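PDB 1O5Z: folylpolyglutamate synthase/dihydrofolate synthase from Thermotoga maritima, which probably catalyses the ATP-dependent addition of L-glutamate to dihydropteroate and to tetrahydrofolate polyglutamates, with magnesium as cofactor. Local coordinates for residues S65-L74 with Q272-L283; Y84-R95 with F132-A140. One frame throughout, in Å; residues are numbered along the deposited sequence.

Interaction 1: residues S65-L74 with Q272-L283; sequences SVANMVSNIL and QIENAGVALKTL. With SO4 (sulfate ion), chain C.
Met69 lays its extended side chain over one turn of helix 272-283, as a knob in the hole formed by Gln272, Asn275, Ala276 and Ala279. Its sulfur rests on the backbone there, with Met69 SD 3.5 Å from Ala276 N. The methyl Met69 CE goes on to Gln272 O at 3.4 Å. With CG beside the backbone N and the rest of the chain straight, the side chain runs back toward the start of its own helix and the amide of Gln272. Ala279, a small residue, sits where the two backbones come nearest, opposite Val66. Ala279 CB lies 3.8 Å from Met69 CB and equally near Val70 CG2. The segment axes approach to 8.7 Å and cross at -52°. Val66 lies beside Met69: Val66 CG2 sits against Asn275 O and the side of Val278, and CG1 faces the backbone of Ala279. At the far end Leu283 puts its two methyls to separate uses. Leu283 CD1 packs on Ile73 CD1 at 3.5 Å, and CD2 meets Val70 CG1 and Leu74 CD2.

Helix 63-77 follows the P-loop of the Mur ligase middle domain. Its first turn holds a sulfate, probably from the crystallisation liquor, where a nucleotide phosphate would be expected by analogy with P-loop enzymes. Ser65 N donates to SO4 O4 at 3.0 Å, nearly straight (161°), and Gly62 N, Gly64 N and Asn304 ND2 also bind the ion. Gln272 is bent at chi2, which turns its amide to Ser65. Gln272 NE2 makes a weak bond to Ser65 OG, 2.7 Å long but angled at 135°. One water donates to both Gln272 OE1 and SO4 O4, and also bonds Ser65 OG.

Interaction 2: residues Y84-R95 with F132-A140; sequences YYSPHLSTFRER and FFEVVTAMA
The loop that joins strands 81-84 and 96-98 of the Mur ligase middle domain packs here on the first turns of helix 132-146. Tyr84, at the end of its strand, carries much of the contact. A first torsion near 180° (chi1 -174°) swings the Tyr84 ring away from its own backbone N and across the helix to Thr137. Tyr84 OH lies 2.7 Å from Thr137 OG1, which itself donates to Phe133 O one turn back. Ala140 CB touches Tyr84 CD1 at 3.4 Å, and Val136 CG1 meets the ring edge in its plane. The Tyr84 and Phe133 rings are set obliquely, with planes at 36°. Phe133 CE1 also lies near Ser86, whose OG is hydrogen-bonded to an unidentified molecule, probably from the crystallisation liquor.

Farther along the loop, Phe92 points its ring edge at Val136, with CE1 3.9 Å from Val136 CG2. Phe132 CZ and Met139 CE border the same edge. Arg95 and Phe132 extend toward each other from their two segments. The rim of the Phe132 ring lies over one guanidinium face, with CE2 3.7 Å from Arg95 NH2, and the two planes are almost perpendicular (86°). Pro87 CA covers the other guanidinium face. Arg95 NE donates to His88 ND1 at 2.8 Å, and the bond lies close to the planes of both the guanidinium and the imidazole. One face of the His88 ring lies against the backbone at Thr91 and Phe92.

Tyr84 pairs by its backbone with strand 151-155. Tyr23 of helix 12-23 touches both His88 and Phe92, while helix 105-122 reaches Met139 through Ile111 and Met115.

In the fold
Both interactions belong to the Mur ligase middle domain, and their centres are 20 Å apart. Interaction 1 is wholly buried, a helix-on-helix crossing of aliphatic groups and methionine with polar contacts at its sulfate end. Interaction 2 sets a loop against a helix. It is mostly buried but has partly exposed residues, and it relies on aromatic rings, a guanidinium and a hydroxyl pair. Strand 151-155 lies beside both: Val70 and Leu74 pack on it, and Tyr84 bonds to its backbone. They meet directly at Tyr85, which takes no part in the contact with 132-140. Its OH probably bonds Asn68 ND2, and its ring packs on Ala67.

Interaction 1: residues S65-L74 with Q272-L283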
loop_
_atom_site.group_PDB
_atom_site.type_symbol
_atom_site.label_atom_id
_atom_site.label_comp_id
_atom_site.label_asym_id
_atom_site.label_seq_id
_atom_site.Cartn_x
_atom_site.Cartn_y
_atom_site.Cartn_z
ATOM N N SER A 65 -4.792 -0.047 -0.843
ATOM C CA SER A 65 -5.962 -0.958 -1.072
ATOM C C SER A 65 -6.874 -0.421 -2.140
ATOM O O SER A 65 -7.345 -1.181 -2.996
ATOM C CB SER A 65 -6.874 -1.076 0.136
ATOM O OG SER A 65 -6.285 -1.714 1.234
ATOM N N VAL A 66 -7.207 0.874 -2.053
ATOM C CA VAL A 66 -8.131 1.471 -3.035
ATOM C C VAL A 66 -7.489 1.449 -4.422
ATOM O O VAL A 66 -8.147 1.077 -5.398
ATOM C CB VAL A 66 -8.573 2.892 -2.662
ATOM C CG1 VAL A 66 -9.260 3.560 -3.846
ATOM C CG2 VAL A 66 -9.525 2.862 -1.428
ATOM N N ALA A 67 -6.210 1.801 -4.518
ATOM C CA ALA A 67 -5.520 1.697 -5.820
ATOM C C ALA A 67 -5.583 0.287 -6.390
ATOM O O ALA A 67 -5.878 0.085 -7.555
ATOM C CB ALA A 67 -4.040 2.136 -5.691
ATOM N N ASN A 68 -5.231 -0.682 -5.553
ATOM C CA ASN A 68 -5.219 -2.084 -5.935
ATOM C C ASN A 68 -6.580 -2.544 -6.423
ATOM O O ASN A 68 -6.678 -3.212 -7.427
ATOM C CB ASN A 68 -4.787 -2.969 -4.773
ATOM C CG ASN A 68 -4.529 -4.373 -5.203
ATOM O OD1 ASN A 68 -5.372 -5.261 -4.998
ATOM N ND2 ASN A 68 -3.366 -4.596 -5.848
ATOM N N MET A 69 -7.614 -2.183 -5.677
ATOM C CA MET A 69 -8.982 -2.520 -6.050
ATOM C C MET A 69 -9.383 -1.900 -7.412
ATOM O O MET A 69 -9.961 -2.559 -8.298
ATOM C CB MET A 69 -9.907 -2.036 -4.963
ATOM C CG MET A 69 -9.812 -2.838 -3.676
ATOM S SD MET A 69 -10.854 -2.082 -2.387
ATOM C CE MET A 69 -10.464 -3.046 -0.935
ATOM N N VAL A 70 -9.050 -0.623 -7.573
ATOM C CA VAL A 70 -9.278 0.056 -8.821
ATOM C C VAL A 70 -8.533 -0.621 -9.963
ATOM O O VAL A 70 -9.128 -0.872 -10.998
ATOM C CB VAL A 70 -8.961 1.562 -8.699
ATOM C CG1 VAL A 70 -9.000 2.212 -10.015
ATOM C CG2 VAL A 70 -10.000 2.226 -7.830
ATOM N N SER A 71 -7.249 -0.925 -9.783
ATOM C CA SER A 71 -6.488 -1.581 -10.857
ATOM C C SER A 71 -7.077 -2.895 -11.161
ATOM O O SER A 71 -7.180 -3.231 -12.272
ATOM C CB SER A 71 -5.012 -1.846 -10.508
ATOM O OG SER A 71 -4.455 -0.656 -9.979
ATOM N N ASN A 72 -7.324 -3.691 -10.136
ATOM C CA ASN A 72 -7.843 -5.027 -10.321
ATOM C C ASN A 72 -9.151 -5.077 -11.069
ATOM O O ASN A 72 -9.323 -5.935 -11.931
ATOM C CB ASN A 72 -7.906 -5.771 -8.990
ATOM C CG ASN A 72 -6.622 -6.526 -8.754
ATOM O OD1 ASN A 72 -6.278 -7.390 -9.577
ATOM N ND2 ASN A 72 -5.872 -6.163 -7.728
ATOM N N ILE A 73 -10.024 -4.115 -10.812
ATOM C CA ILE A 73 -11.306 -4.082 -11.502
ATOM C C ILE A 73 -11.127 -3.747 -13.005
ATOM O O ILE A 73 -11.747 -4.357 -13.881
ATOM C CB ILE A 73 -12.244 -3.080 -10.839
ATOM C CG1 ILE A 73 -12.676 -3.599 -9.464
ATOM C CG2 ILE A 73 -13.498 -2.826 -11.729
ATOM C CD1 ILE A 73 -13.400 -2.537 -8.627
ATOM N N LEU A 74 -10.266 -2.764 -13.278
ATOM C CA LEU A 74 -10.001 -2.374 -14.644
ATOM C C LEU A 74 -9.253 -3.427 -15.405
ATOM O O LEU A 74 -9.518 -3.638 -16.583
ATOM C CB LEU A 74 -9.182 -1.100 -14.662
ATOM C CG LEU A 74 -9.869 0.173 -14.146
ATOM C CD1 LEU A 74 -8.797 1.231 -13.912
ATOM C CD2 LEU A 74 -10.893 0.690 -15.139
ATOM N N GLN A 272 -11.732 -2.437 4.864
ATOM C CA GLN A 272 -11.527 -2.753 3.466
ATOM C C GLN A 272 -12.835 -2.686 2.701
ATOM O O GLN A 272 -12.837 -2.433 1.481
ATOM C CB GLN A 272 -10.846 -4.105 3.266
ATOM C CG GLN A 272 -9.470 -4.215 3.878
ATOM C CD GLN A 272 -8.494 -3.114 3.450
ATOM O OE1 GLN A 272 -7.600 -2.786 4.216
ATOM N NE2 GLN A 272 -8.668 -2.537 2.273
ATOM N N ILE A 273 -13.957 -2.885 3.398
ATOM C CA ILE A 273 -15.234 -2.801 2.724
ATOM C C ILE A 273 -15.489 -1.328 2.373
ATOM O O ILE A 273 -15.982 -0.978 1.270
ATOM C CB ILE A 273 -16.331 -3.488 3.541
ATOM C CG1 ILE A 273 -16.217 -4.994 3.342
ATOM C CG2 ILE A 273 -17.730 -3.046 3.094
ATOM C CD1 ILE A 273 -16.910 -5.785 4.407
ATOM N N GLU A 274 -15.057 -0.449 3.252
ATOM C CA GLU A 274 -15.139 0.966 2.936
ATOM C C GLU A 274 -14.182 1.364 1.825
ATOM O O GLU A 274 -14.497 2.199 0.999
ATOM C CB GLU A 274 -14.931 1.812 4.194
ATOM C CG GLU A 274 -16.123 1.715 5.120
ATOM C CD GLU A 274 -16.305 2.917 6.010
ATOM O OE1 GLU A 274 -15.428 3.796 6.059
ATOM O OE2 GLU A 274 -17.346 2.987 6.678
ATOM N N ASN A 275 -13.000 0.786 1.800
ATOM C CA ASN A 275 -12.067 1.092 0.739
ATOM C C ASN A 275 -12.690 0.656 -0.571
ATOM O O ASN A 275 -12.545 1.298 -1.571
ATOM C CB ASN A 275 -10.752 0.349 0.970
ATOM C CG ASN A 275 -9.916 0.947 2.120
ATOM O OD1 ASN A 275 -8.996 0.316 2.633
ATOM N ND2 ASN A 275 -10.241 2.129 2.523
ATOM N N ALA A 276 -13.350 -0.489 -0.561
ATOM C CA ALA A 276 -14.091 -0.982 -1.740
ATOM C C ALA A 276 -15.178 0.008 -2.228
ATOM O O ALA A 276 -15.220 0.315 -3.401
ATOM C CB ALA A 276 -14.696 -2.364 -1.470
ATOM N N GLY A 277 -15.989 0.558 -1.335
ATOM C CA GLY A 277 -16.909 1.644 -1.723
ATOM C C GLY A 277 -16.169 2.826 -2.354
ATOM O O GLY A 277 -16.574 3.397 -3.332
ATOM N N VAL A 278 -15.086 3.226 -1.742
ATOM C CA VAL A 278 -14.293 4.329 -2.291
ATOM C C VAL A 278 -13.796 4.008 -3.693
ATOM O O VAL A 278 -13.832 4.869 -4.560
ATOM C CB VAL A 278 -13.079 4.693 -1.381
ATOM C CG1 VAL A 278 -12.237 5.791 -2.027
ATOM C CG2 VAL A 278 -13.544 5.137 -0.049
ATOM N N ALA A 279 -13.298 2.785 -3.891
ATOM C CA ALA A 279 -12.808 2.321 -5.196
ATOM C C ALA A 279 -13.912 2.358 -6.281
ATOM O O ALA A 279 -13.664 2.737 -7.436
ATOM C CB ALA A 279 -12.243 0.927 -5.056
ATOM N N LEU A 280 -15.124 1.921 -5.915
ATOM C CA LEU A 280 -16.228 1.863 -6.847
ATOM C C LEU A 280 -16.693 3.263 -7.173
ATOM O O LEU A 280 -16.939 3.573 -8.342
ATOM C CB LEU A 280 -17.383 1.009 -6.300
ATOM C CG LEU A 280 -17.076 -0.486 -5.997
ATOM C CD1 LEU A 280 -18.351 -1.307 -5.671
ATOM C CD2 LEU A 280 -16.366 -1.116 -7.128
ATOM N N LYS A 281 -16.813 4.127 -6.160
ATOM C CA LYS A 281 -17.070 5.551 -6.454
ATOM C C LYS A 281 -15.968 6.146 -7.322
ATOM O O LYS A 281 -16.246 6.837 -8.269
ATOM C CB LYS A 281 -17.266 6.386 -5.195
ATOM C CG LYS A 281 -17.870 7.842 -5.386
ATOM C CD LYS A 281 -18.567 8.192 -6.749
ATOM C CE LYS A 281 -19.988 7.866 -6.805
ATOM N NZ LYS A 281 -20.503 7.883 -8.231
ATOM N N THR A 282 -14.712 5.859 -7.026
ATOM C CA THR A 282 -13.661 6.399 -7.817
ATOM C C THR A 282 -13.916 6.049 -9.274
ATOM O O THR A 282 -13.880 6.900 -10.143
ATOM C CB THR A 282 -12.362 5.843 -7.315
ATOM O OG1 THR A 282 -12.067 6.413 -6.012
ATOM C CG2 THR A 282 -11.181 6.257 -8.253
ATOM N N LEU A 283 -14.277 4.794 -9.503
ATOM C CA LEU A 283 -14.521 4.241 -10.838
ATOM C C LEU A 283 -15.790 4.813 -11.490
ATOM O O LEU A 283 -15.786 5.138 -12.695
ATOM C CB LEU A 283 -14.571 2.697 -10.775
ATOM C CG LEU A 283 -13.184 2.011 -10.643
ATOM C CD1 LEU A 283 -13.250 0.514 -10.414
ATOM C CD2 LEU A 283 -12.343 2.280 -11.833
HETATM S S SO4 C . -2.975 1.143 2.595
HETATM O O1 SO4 C . -3.219 1.881 3.826
HETATM O O2 SO4 C . -2.080 0.020 2.749
HETATM O O3 SO4 C . -2.363 2.142 1.712
HETATM O O4 SO4 C . -4.214 0.574 2.051
HETATM O O HOH W 1 -5.508 -0.715 3.990
#

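Interaction 2: residues Y84-R95 with F132-A140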
loop_
_atom_site.group_PDB
_atom_site.type_symbol
_atom_site.label_atom_id
_atom_site.label_comp_id
_atom_site.label_asym_id
_atom_site.label_seq_id
_atom_site.Cartn_x
_atom_site.Cartn_y
_atom_site.Cartn_z
ATOM N N TYR A 84 0.905 1.790 -9.834
ATOM C CA TYR A 84 2.078 2.360 -9.164
ATOM C C TYR A 84 1.856 2.415 -7.657
ATOM O O TYR A 84 0.930 3.066 -7.226
ATOM C CB TYR A 84 2.404 3.749 -9.714
ATOM C CG TYR A 84 3.659 4.264 -9.133
ATOM C CD1 TYR A 84 4.828 3.533 -9.213
ATOM C CD2 TYR A 84 3.688 5.457 -8.447
ATOM C CE1 TYR A 84 6.010 4.002 -8.651
ATOM C CE2 TYR A 84 4.852 5.926 -7.870
ATOM C CZ TYR A 84 6.006 5.205 -7.977
ATOM O OH TYR A 84 7.156 5.684 -7.376
ATOM N N TYR A 85 2.692 1.684 -6.906
ATOM C CA TYR A 85 2.579 1.631 -5.462
ATOM C C TYR A 85 3.868 2.027 -4.779
ATOM O O TYR A 85 4.918 2.070 -5.391
ATOM C CB TYR A 85 2.179 0.239 -4.997
ATOM C CG TYR A 85 0.954 -0.331 -5.686
ATOM C CD1 TYR A 85 1.047 -0.919 -6.940
ATOM C CD2 TYR A 85 -0.298 -0.306 -5.074
ATOM C CE1 TYR A 85 -0.076 -1.482 -7.548
ATOM C CE2 TYR A 85 -1.421 -0.849 -5.699
ATOM C CZ TYR A 85 -1.302 -1.429 -6.925
ATOM O OH TYR A 85 -2.405 -1.959 -7.540
ATOM N N SER A 86 3.732 2.306 -3.493
ATOM C CA SER A 86 4.858 2.564 -2.573
ATOM C C SER A 86 4.354 2.315 -1.163
ATOM O O SER A 86 3.192 2.575 -0.890
ATOM C CB SER A 86 5.380 4.001 -2.633
ATOM O OG SER A 86 4.307 4.939 -2.490
ATOM N N PRO A 87 5.196 1.799 -0.284
ATOM C CA PRO A 87 6.558 1.410 -0.616
ATOM C C PRO A 87 6.474 -0.041 -1.145
ATOM O O PRO A 87 5.584 -0.329 -1.919
ATOM C CB PRO A 87 7.279 1.566 0.717
ATOM C CG PRO A 87 6.160 1.222 1.746
ATOM C CD PRO A 87 4.856 1.512 1.109
ATOM N N HIS A 88 7.341 -0.963 -0.757
ATOM C CA HIS A 88 7.087 -2.340 -1.080
ATOM C C HIS A 88 7.315 -3.100 0.164
ATOM O O HIS A 88 7.932 -2.590 1.093
ATOM C CB HIS A 88 8.001 -2.850 -2.208
ATOM C CG HIS A 88 9.474 -2.824 -1.890
ATOM N ND1 HIS A 88 10.318 -1.828 -2.346
ATOM C CD2 HIS A 88 10.254 -3.683 -1.190
ATOM C CE1 HIS A 88 11.560 -2.091 -1.951
ATOM N NE2 HIS A 88 11.543 -3.206 -1.243
ATOM N N LEU A 89 6.861 -4.348 0.137
ATOM C CA LEU A 89 6.951 -5.266 1.254
ATOM C C LEU A 89 8.114 -6.260 1.108
ATOM O O LEU A 89 8.981 -6.360 1.978
ATOM C CB LEU A 89 5.603 -5.997 1.373
ATOM C CG LEU A 89 5.406 -6.677 2.705
ATOM C CD1 LEU A 89 5.346 -5.639 3.822
ATOM C CD2 LEU A 89 4.173 -7.557 2.663
ATOM N N SER A 90 8.139 -6.976 -0.014
ATOM C CA SER A 90 9.098 -8.063 -0.228
ATOM C C SER A 90 10.036 -7.777 -1.385
ATOM O O SER A 90 11.226 -8.037 -1.281
ATOM C CB SER A 90 8.376 -9.369 -0.484
ATOM O OG SER A 90 7.558 -9.735 0.594
ATOM N N THR A 91 9.519 -7.236 -2.484
ATOM C CA THR A 91 10.366 -6.892 -3.588
ATOM C C THR A 91 10.011 -5.550 -4.126
ATOM O O THR A 91 8.862 -5.184 -4.214
ATOM C CB THR A 91 10.319 -7.927 -4.727
ATOM O OG1 THR A 91 11.036 -7.381 -5.843
ATOM C CG2 THR A 91 8.895 -8.122 -5.249
ATOM N N PHE A 92 11.044 -4.813 -4.497
ATOM C CA PHE A 92 10.920 -3.535 -5.156
ATOM C C PHE A 92 9.937 -3.564 -6.321
ATOM O O PHE A 92 9.268 -2.578 -6.603
ATOM C CB PHE A 92 12.311 -3.113 -5.627
ATOM C CG PHE A 92 12.308 -1.919 -6.479
ATOM C CD1 PHE A 92 12.482 -0.646 -5.919
ATOM C CD2 PHE A 92 12.127 -2.048 -7.842
ATOM C CE1 PHE A 92 12.493 0.507 -6.731
ATOM C CE2 PHE A 92 12.126 -0.937 -8.660
ATOM C CZ PHE A 92 12.319 0.358 -8.102
ATOM N N ARG A 93 9.847 -4.701 -6.989
ATOM C CA ARG A 93 9.015 -4.817 -8.173
ATOM C C ARG A 93 7.462 -4.758 -7.936
ATOM O O ARG A 93 6.674 -4.539 -8.898
ATOM C CB ARG A 93 9.478 -6.042 -8.960
ATOM C CG ARG A 93 10.923 -5.883 -9.427
ATOM C CD ARG A 93 11.663 -7.194 -9.557
ATOM N NE ARG A 93 10.691 -8.063 -10.173
ATOM C CZ ARG A 93 10.147 -9.125 -9.666
ATOM N NH1 ARG A 93 10.589 -9.662 -8.553
ATOM N NH2 ARG A 93 9.186 -9.691 -10.364
ATOM N N GLU A 94 7.034 -4.912 -6.676
ATOM C CA GLU A 94 5.647 -4.593 -6.286
ATOM C C GLU A 94 5.194 -3.162 -6.651
ATOM O O GLU A 94 3.984 -2.864 -6.770
ATOM C CB GLU A 94 5.503 -4.713 -4.752
ATOM C CG GLU A 94 5.597 -6.107 -4.193
ATOM C CD GLU A 94 5.844 -6.123 -2.696
ATOM O OE1 GLU A 94 5.425 -5.169 -1.996
ATOM O OE2 GLU A 94 6.482 -7.087 -2.217
ATOM N N ARG A 95 6.164 -2.263 -6.786
ATOM C CA ARG A 95 5.879 -0.841 -6.947
ATOM C C ARG A 95 5.338 -0.524 -8.313
ATOM O O ARG A 95 4.659 0.446 -8.461
ATOM C CB ARG A 95 7.147 0.017 -6.695
ATOM C CG ARG A 95 7.656 0.003 -5.286
ATOM C CD ARG A 95 9.017 0.546 -5.143
ATOM N NE ARG A 95 9.455 0.480 -3.761
ATOM C CZ ARG A 95 9.383 1.490 -2.883
ATOM N NH1 ARG A 95 9.811 1.287 -1.638
ATOM N NH2 ARG A 95 8.926 2.705 -3.237
ATOM N N PHE A 132 15.042 9.424 -4.624
ATOM C CA PHE A 132 14.650 8.043 -4.857
ATOM C C PHE A 132 13.268 7.927 -5.462
ATOM O O PHE A 132 13.040 7.285 -6.519
ATOM C CB PHE A 132 14.682 7.288 -3.513
ATOM C CG PHE A 132 14.071 5.935 -3.574
ATOM C CD1 PHE A 132 14.753 4.883 -4.187
ATOM C CD2 PHE A 132 12.777 5.704 -3.053
ATOM C CE1 PHE A 132 14.165 3.620 -4.267
ATOM C CE2 PHE A 132 12.211 4.449 -3.139
ATOM C CZ PHE A 132 12.911 3.408 -3.739
ATOM N N PHE A 133 12.315 8.514 -4.763
ATOM C CA PHE A 133 10.900 8.389 -5.151
ATOM C C PHE A 133 10.614 9.070 -6.477
ATOM O O PHE A 133 9.822 8.617 -7.282
ATOM C CB PHE A 133 9.984 8.958 -4.060
ATOM C CG PHE A 133 8.530 8.625 -4.285
ATOM C CD1 PHE A 133 8.096 7.307 -4.223
ATOM C CD2 PHE A 133 7.622 9.606 -4.637
ATOM C CE1 PHE A 133 6.767 6.997 -4.464
ATOM C CE2 PHE A 133 6.297 9.288 -4.913
ATOM C CZ PHE A 133 5.870 7.998 -4.825
ATOM N N GLU A 134 11.269 10.182 -6.717
ATOM C CA GLU A 134 11.162 10.827 -7.998
ATOM C C GLU A 134 11.629 9.915 -9.099
ATOM O O GLU A 134 10.955 9.765 -10.111
ATOM C CB GLU A 134 11.944 12.140 -7.987
ATOM C CG GLU A 134 11.178 13.156 -7.116
ATOM C CD GLU A 134 11.929 14.416 -6.816
ATOM O OE1 GLU A 134 13.150 14.539 -7.163
ATOM O OE2 GLU A 134 11.272 15.269 -6.189
ATOM N N VAL A 135 12.779 9.279 -8.905
ATOM C CA VAL A 135 13.306 8.401 -9.955
ATOM C C VAL A 135 12.361 7.201 -10.211
ATOM O O VAL A 135 12.032 6.879 -11.336
ATOM C CB VAL A 135 14.703 7.920 -9.607
ATOM C CG1 VAL A 135 15.171 6.879 -10.647
ATOM C CG2 VAL A 135 15.642 9.072 -9.636
ATOM N N VAL A 136 11.924 6.560 -9.130
ATOM C CA VAL A 136 11.083 5.381 -9.247
ATOM C C VAL A 136 9.751 5.748 -9.927
ATOM O O VAL A 136 9.220 5.019 -10.772
ATOM C CB VAL A 136 10.845 4.727 -7.874
ATOM C CG1 VAL A 136 9.905 3.505 -8.020
ATOM C CG2 VAL A 136 12.129 4.323 -7.289
ATOM N N THR A 137 9.210 6.887 -9.546
ATOM C CA THR A 137 7.961 7.335 -10.125
ATOM C C THR A 137 8.109 7.566 -11.608
ATOM O O THR A 137 7.247 7.202 -12.383
ATOM C CB THR A 137 7.477 8.623 -9.416
ATOM O OG1 THR A 137 7.269 8.342 -8.027
ATOM C CG2 THR A 137 6.121 9.055 -9.953
ATOM N N ALA A 138 9.199 8.202 -12.001
ATOM C CA ALA A 138 9.452 8.464 -13.406
ATOM C C ALA A 138 9.667 7.147 -14.164
ATOM O O ALA A 138 9.271 7.008 -15.348
ATOM C CB ALA A 138 10.644 9.394 -13.542
ATOM N N MET A 139 10.334 6.202 -13.493
ATOM C CA MET A 139 10.473 4.866 -14.028
ATOM C C MET A 139 9.119 4.238 -14.313
ATOM O O MET A 139 8.907 3.685 -15.360
ATOM C CB MET A 139 11.180 3.980 -13.041
ATOM C CG MET A 139 12.679 4.203 -12.930
ATOM S SD MET A 139 13.456 2.958 -11.806
ATOM C CE MET A 139 12.499 1.462 -12.268
ATOM N N ALA A 140 8.195 4.310 -13.354
ATOM C CA ALA A 140 6.866 3.796 -13.580
ATOM C C ALA A 140 6.213 4.490 -14.743
ATOM O O ALA A 140 5.710 3.843 -15.624
ATOM C CB ALA A 140 6.051 3.951 -12.352
#